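Local coordinates for DsrH (Allochromatium vinosum, PDB 2HY5), which assembles with DsrE and DsrF into the six-chain DsrEFH complex and probably takes part in sulfur transfer during intracellular sulfur oxidation, at residues C[15-18]-C[19-23]; C[74-77]-C[78-82]. All blocks are in the same frame, centred on the assembly; numbering follows the deposited sequence.

Interaction 1: residues C[15-18]-C[19-23]; sequences NSLE and SCLKF
L17 and L21, one helical turn apart, meet through their branches: the methyl CD1 of L17 lies 3.5 Å from CD1 of L21, while L17 CD2 sits 3.8 Å from L21 CG. The two side chains cross obliquely, and L17 swings its CG away from the backbone N (chi1 -171°), which carries its end forward to L21. L21 CG also rests 3.3 Å from L17 O. Cut back to an alanine, L21 would lose the branch that meets L17, which is likely to leave the L17 methyls without their mate and a gap beside A53 of helix 47-53.

Backbone bonds give the first turns their form. S19 N donates to N15 O at 3.1 Å and L21 N to L17 O at 3.0 Å; C20 N reaches S16 O, while the bond from K22 N to E18 O is weak.

Among the polar side chains, S19 suits a buried subunit boundary: its small hydroxyl, OG, hydrogen-bonds D45 of the neighbouring DsrF chain and also lies 3.1 Å from N15 O, a second possible acceptor for the same proton. Long, extended K22 carries its amine to D85 of the same DsrF chain in a salt bridge.

Helix 16-23 is the crossover of the beta-alpha-beta unit 3-7/16-23/29-32: L17 and C20 face both strands, L21 turns to helix 47-53, and S19 and C20 meet W101 on strand 97-101.

Interaction 2: residues C[74-77]-C[78-82]; sequences ERVI and PGISV
V76 and I80 pack against each other across a tight reversal of the chain, with V76 CG1 only 3.5 Å from I80 CB. The two side chains stand at about a right angle, so one methyl of the valine presses on the base of the isoleucine. V76 carries CG1 opposite its backbone N (chi1 -179°), which aims that branch at I80 and leaves CG2 to meet V82 CG2 more loosely, at 4.2 Å. Beta-branched residues suit this place, since each carries two carbon branches directly on CB, close to the backbone. I77 adds a further apolar touch: its CB lies 3.9 Å from I80 CD1, and its CG2 is 3.8 Å from P78 CD.

The polar part is a single hydrogen bond that closes the type II beta turn from I77 to I80: I80 N donates to I77 O at 3.2 Å.

Between these ends the residue types fit the turn. The ring of P78 restricts phi to the range that the second position needs (here -53°), and its nitrogen has no N-H to offer. G79, in the third position, has phi 118°; there a CB would be jammed against the carbonyl O of P78, so a residue without a side chain is required.

The chemistry is thus divided. The P78-G79 corner lies exposed, whereas V76, I77 and I80 are buried: I77 and I80 reach V50 on helix 47-53, and I80 also packs on L59 and V61 of strand 58-62. The reversal therefore depends on backbone shape and apolar burial, with no charged group in it, and it delivers the chain into strand 81-83, an outermost strand of this chain's sheet.

Overall arrangement
From the N terminus, the chain leaves strand 3-7 and enters interaction 1 at the start of helix 16-23, within the first beta-alpha-beta unit. Interaction 2 follows much later, after helix 63-68, where the chain turns into strand 81-83. Each is local and spans nine residues, a short helix in one and a beta turn in the other; they lie in series, neither nesting nor crossing. The centres of interactions 1 and 2 are about 19 Å apart, on opposite sides of the chain's centre, and the two do not touch. Helix 47-53 is a common neighbour: E18 and L21 pack on it from 15-23, I77 and I80 from 74-82. Both regions also meet DsrF, through K22 and R75.

Interaction 1: residues C[15-18]-C[19-23]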
ATOM      1  N   ASN C  15       4.139  10.981   3.062  1.00 12.29           N
ATOM      2  CA  ASN C  15       4.014  12.255   3.760  1.00 13.04           C
ATOM      3  C   ASN C  15       3.614  12.073   5.227  1.00 11.35           C
ATOM      4  O   ASN C  15       3.394  13.047   5.939  1.00 12.32           O
ATOM      5  CB  ASN C  15       2.959  13.110   3.057  1.00 14.03           C
ATOM      6  CG  ASN C  15       1.552  12.565   3.232  1.00 17.75           C
ATOM      7  OD1 ASN C  15       1.335  11.351   3.241  1.00 20.94           O
ATOM      8  ND2 ASN C  15       0.582  13.466   3.362  1.00 22.16           N
ATOM      9  N   SER C  16       3.538  10.824   5.669  1.00  9.34           N
ATOM     10  CA  SER C  16       3.128  10.502   7.033  1.00  9.69           C
ATOM     11  C   SER C  16       3.934  11.176   8.138  1.00  9.47           C
ATOM     12  O   SER C  16       3.359  11.754   9.063  1.00  9.32           O
ATOM     13  CB  SER C  16       3.162   8.988   7.236  1.00 18.21           C
ATOM     14  OG  SER C  16       2.277   8.353   6.335  1.00 23.52           O
ATOM     15  N   LEU C  17       5.258  11.096   8.047  1.00  9.26           N
ATOM     16  CA  LEU C  17       6.115  11.697   9.063  1.00 10.49           C
ATOM     17  C   LEU C  17       5.936  13.216   9.115  1.00 11.04           C
ATOM     18  O   LEU C  17       5.809  13.798  10.196  1.00  9.91           O
ATOM     19  CB  LEU C  17       7.580  11.326   8.794  1.00 16.47           C
ATOM     20  CG  LEU C  17       8.669  11.665   9.825  1.00 21.36           C
ATOM     21  CD1 LEU C  17       9.325  12.976   9.463  1.00 25.15           C
ATOM     22  CD2 LEU C  17       8.081  11.698  11.230  1.00 20.44           C
ATOM     23  N   GLU C  18       5.908  13.859   7.954  1.00 11.07           N
ATOM     24  CA  GLU C  18       5.746  15.307   7.907  1.00 13.04           C
ATOM     25  C   GLU C  18       4.433  15.767   8.536  1.00 12.18           C
ATOM     26  O   GLU C  18       4.405  16.762   9.259  1.00 11.15           O
ATOM     27  CB  GLU C  18       5.845  15.804   6.463  1.00 48.79           C
ATOM     28  CG  GLU C  18       7.220  15.594   5.850  1.00 58.12           C
ATOM     29  CD  GLU C  18       7.337  16.176   4.456  1.00 63.06           C
ATOM     30  OE1 GLU C  18       6.561  15.762   3.568  1.00 67.28           O
ATOM     31  OE2 GLU C  18       8.208  17.048   4.247  1.00 67.19           O
ATOM     32  N   SER C  19       3.348  15.047   8.270  1.00 11.78           N
ATOM     33  CA  SER C  19       2.055  15.410   8.836  1.00 11.89           C
ATOM     34  C   SER C  19       2.076  15.217  10.352  1.00 11.40           C
ATOM     35  O   SER C  19       1.534  16.027  11.102  1.00 10.38           O
ATOM     36  CB  SER C  19       0.944  14.552   8.229  1.00 20.35           C
ATOM     37  OG  SER C  19       0.891  14.723   6.824  1.00 24.43           O
ATOM     38  N   CYS C  20       2.708  14.137  10.796  1.00  9.22           N
ATOM     39  CA  CYS C  20       2.795  13.847  12.220  1.00  9.69           C
ATOM     40  C   CYS C  20       3.508  14.968  12.963  1.00 11.49           C
ATOM     41  O   CYS C  20       2.998  15.495  13.958  1.00 10.38           O
ATOM     42  CB  CYS C  20       3.545  12.537  12.449  1.00 11.40           C
ATOM     43  SG  CYS C  20       3.966  12.242  14.185  1.00 12.56           S
ATOM     44  N   LEU C  21       4.683  15.339  12.471  1.00 13.04           N
ATOM     45  CA  LEU C  21       5.474  16.387  13.104  1.00 14.48           C
ATOM     46  C   LEU C  21       4.767  17.737  13.127  1.00 15.52           C
ATOM     47  O   LEU C  21       5.056  18.578  13.978  1.00 17.45           O
ATOM     48  CB  LEU C  21       6.833  16.515  12.406  1.00 13.01           C
ATOM     49  CG  LEU C  21       7.728  15.273  12.485  1.00 13.48           C
ATOM     50  CD1 LEU C  21       9.077  15.580  11.855  1.00 16.56           C
ATOM     51  CD2 LEU C  21       7.910  14.845  13.937  1.00 13.46           C
ATOM     52  N   LYS C  22       3.841  17.942  12.195  1.00 13.80           N
ATOM     53  CA  LYS C  22       3.098  19.193  12.136  1.00 13.47           C
ATOM     54  C   LYS C  22       2.003  19.263  13.198  1.00 13.60           C
ATOM     55  O   LYS C  22       1.767  20.322  13.789  1.00 15.46           O
ATOM     56  CB  LYS C  22       2.454  19.375  10.758  1.00 15.45           C
ATOM     57  CG  LYS C  22       1.482  20.543  10.705  1.00 18.38           C
ATOM     58  CD  LYS C  22       0.888  20.743   9.323  1.00 20.46           C
ATOM     59  CE  LYS C  22      -0.134  21.874   9.342  1.00 22.89           C
ATOM     60  NZ  LYS C  22      -0.703  22.165   7.997  1.00 23.33           N
ATOM     61  N   PHE C  23       1.343  18.139  13.454  1.00 12.41           N
ATOM     62  CA  PHE C  23       0.247  18.126  14.417  1.00 10.38           C
ATOM     63  C   PHE C  23       0.583  17.667  15.832  1.00 10.82           C
ATOM     64  O   PHE C  23      -0.187  17.916  16.756  1.00 12.48           O
ATOM     65  CB  PHE C  23      -0.917  17.296  13.867  1.00 10.68           C
ATOM     66  CG  PHE C  23      -1.539  17.877  12.627  1.00 11.00           C
ATOM     67  CD1 PHE C  23      -1.193  17.404  11.366  1.00 11.52           C
ATOM     68  CD2 PHE C  23      -2.456  18.916  12.721  1.00 10.84           C
ATOM     69  CE1 PHE C  23      -1.744  17.966  10.219  1.00 11.76           C
ATOM     70  CE2 PHE C  23      -3.012  19.486  11.582  1.00 11.10           C
ATOM     71  CZ  PHE C  23      -2.659  19.007  10.328  1.00 13.51           C
TER

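Interaction 2: residues C[74-77]-C[78-82]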
ATOM      1  N   GLU C  74      24.211   3.726  16.669  1.00 16.47           N
ATOM      2  CA  GLU C  74      25.114   4.859  16.519  1.00 18.67           C
ATOM      3  C   GLU C  74      24.814   5.682  15.273  1.00 17.63           C
ATOM      4  O   GLU C  74      25.302   6.803  15.128  1.00 17.46           O
ATOM      5  CB  GLU C  74      26.567   4.372  16.471  1.00 46.28           C
ATOM      6  CG  GLU C  74      26.731   2.877  16.722  1.00 53.41           C
ATOM      7  CD  GLU C  74      26.234   2.470  18.096  1.00 55.52           C
ATOM      8  OE1 GLU C  74      26.800   2.968  19.085  1.00 58.34           O
ATOM      9  OE2 GLU C  74      25.280   1.666  18.199  1.00 60.01           O
ATOM     10  N   ARG C  75      24.004   5.125  14.381  1.00 15.40           N
ATOM     11  CA  ARG C  75      23.661   5.805  13.139  1.00 13.82           C
ATOM     12  C   ARG C  75      22.465   6.730  13.305  1.00 11.96           C
ATOM     13  O   ARG C  75      22.120   7.476  12.394  1.00  9.30           O
ATOM     14  CB  ARG C  75      23.351   4.773  12.050  1.00 14.97           C
ATOM     15  CG  ARG C  75      24.498   3.825  11.736  1.00 18.45           C
ATOM     16  CD  ARG C  75      25.675   4.565  11.123  1.00 20.68           C
ATOM     17  NE  ARG C  75      25.428   4.970   9.741  1.00 23.60           N
ATOM     18  CZ  ARG C  75      25.394   4.131   8.708  1.00 25.42           C
ATOM     19  NH1 ARG C  75      25.591   2.831   8.891  1.00 25.56           N
ATOM     20  NH2 ARG C  75      25.167   4.593   7.487  1.00 26.58           N
ATOM     21  N   VAL C  76      21.833   6.678  14.471  1.00 10.62           N
ATOM     22  CA  VAL C  76      20.659   7.494  14.739  1.00 10.36           C
ATOM     23  C   VAL C  76      20.995   8.936  15.119  1.00 12.10           C
ATOM     24  O   VAL C  76      22.066   9.215  15.665  1.00 11.18           O
ATOM     25  CB  VAL C  76      19.824   6.861  15.879  1.00 15.89           C
ATOM     26  CG1 VAL C  76      18.580   7.683  16.148  1.00 18.40           C
ATOM     27  CG2 VAL C  76      19.457   5.438  15.511  1.00 16.15           C
ATOM     28  N   ILE C  77      20.078   9.847  14.814  1.00 10.81           N
ATOM     29  CA  ILE C  77      20.249  11.251  15.166  1.00 11.67           C
ATOM     30  C   ILE C  77      20.252  11.309  16.691  1.00 12.25           C
ATOM     31  O   ILE C  77      19.331  10.807  17.337  1.00  9.31           O
ATOM     32  CB  ILE C  77      19.073  12.101  14.644  1.00 14.53           C
ATOM     33  CG1 ILE C  77      19.038  12.054  13.114  1.00 13.33           C
ATOM     34  CG2 ILE C  77      19.204  13.540  15.139  1.00 14.92           C
ATOM     35  CD1 ILE C  77      17.769  12.642  12.517  1.00 15.14           C
ATOM     36  N   PRO C  78      21.298  11.905  17.286  1.00 13.01           N
ATOM     37  CA  PRO C  78      21.379  12.003  18.746  1.00 13.51           C
ATOM     38  C   PRO C  78      20.122  12.631  19.335  1.00 12.62           C
ATOM     39  O   PRO C  78      19.692  13.702  18.906  1.00 13.55           O
ATOM     40  CB  PRO C  78      22.616  12.870  18.960  1.00 19.95           C
ATOM     41  CG  PRO C  78      23.493  12.465  17.814  1.00 21.03           C
ATOM     42  CD  PRO C  78      22.516  12.446  16.656  1.00 19.27           C
ATOM     43  N   GLY C  79      19.529  11.962  20.318  1.00 11.57           N
ATOM     44  CA  GLY C  79      18.320  12.488  20.928  1.00 10.07           C
ATOM     45  C   GLY C  79      17.149  11.550  20.746  1.00  8.81           C
ATOM     46  O   GLY C  79      16.210  11.548  21.544  1.00 10.31           O
ATOM     47  N   ILE C  80      17.193  10.761  19.677  1.00  8.52           N
ATOM     48  CA  ILE C  80      16.138   9.792  19.412  1.00  7.44           C
ATOM     49  C   ILE C  80      16.498   8.533  20.194  1.00  7.96           C
ATOM     50  O   ILE C  80      17.553   7.945  19.980  1.00 10.21           O
ATOM     51  CB  ILE C  80      16.056   9.445  17.916  1.00  7.50           C
ATOM     52  CG1 ILE C  80      15.779  10.714  17.109  1.00  6.82           C
ATOM     53  CG2 ILE C  80      14.946   8.426  17.678  1.00  4.81           C
ATOM     54  CD1 ILE C  80      15.633  10.477  15.622  1.00  8.37           C
ATOM     55  N   SER C  81      15.618   8.131  21.105  1.00  7.35           N
ATOM     56  CA  SER C  81      15.852   6.955  21.934  1.00  7.14           C
ATOM     57  C   SER C  81      15.504   5.680  21.187  1.00  7.34           C
ATOM     58  O   SER C  81      14.434   5.585  20.595  1.00  7.87           O
ATOM     59  CB  SER C  81      14.995   7.024  23.200  1.00 10.19           C
ATOM     60  OG  SER C  81      15.289   8.176  23.966  1.00 13.02           O
ATOM     61  N   VAL C  82      16.405   4.703  21.226  1.00  7.08           N
ATOM     62  CA  VAL C  82      16.175   3.423  20.565  1.00  7.91           C
ATOM     63  C   VAL C  82      15.494   2.493  21.568  1.00  9.19           C
ATOM     64  O   VAL C  82      15.971   2.329  22.690  1.00  8.22           O
ATOM     65  CB  VAL C  82      17.504   2.793  20.097  1.00 12.26           C
ATOM     66  CG1 VAL C  82      17.244   1.476  19.375  1.00 11.37           C
ATOM     67  CG2 VAL C  82      18.239   3.765  19.184  1.00 12.58           C
TER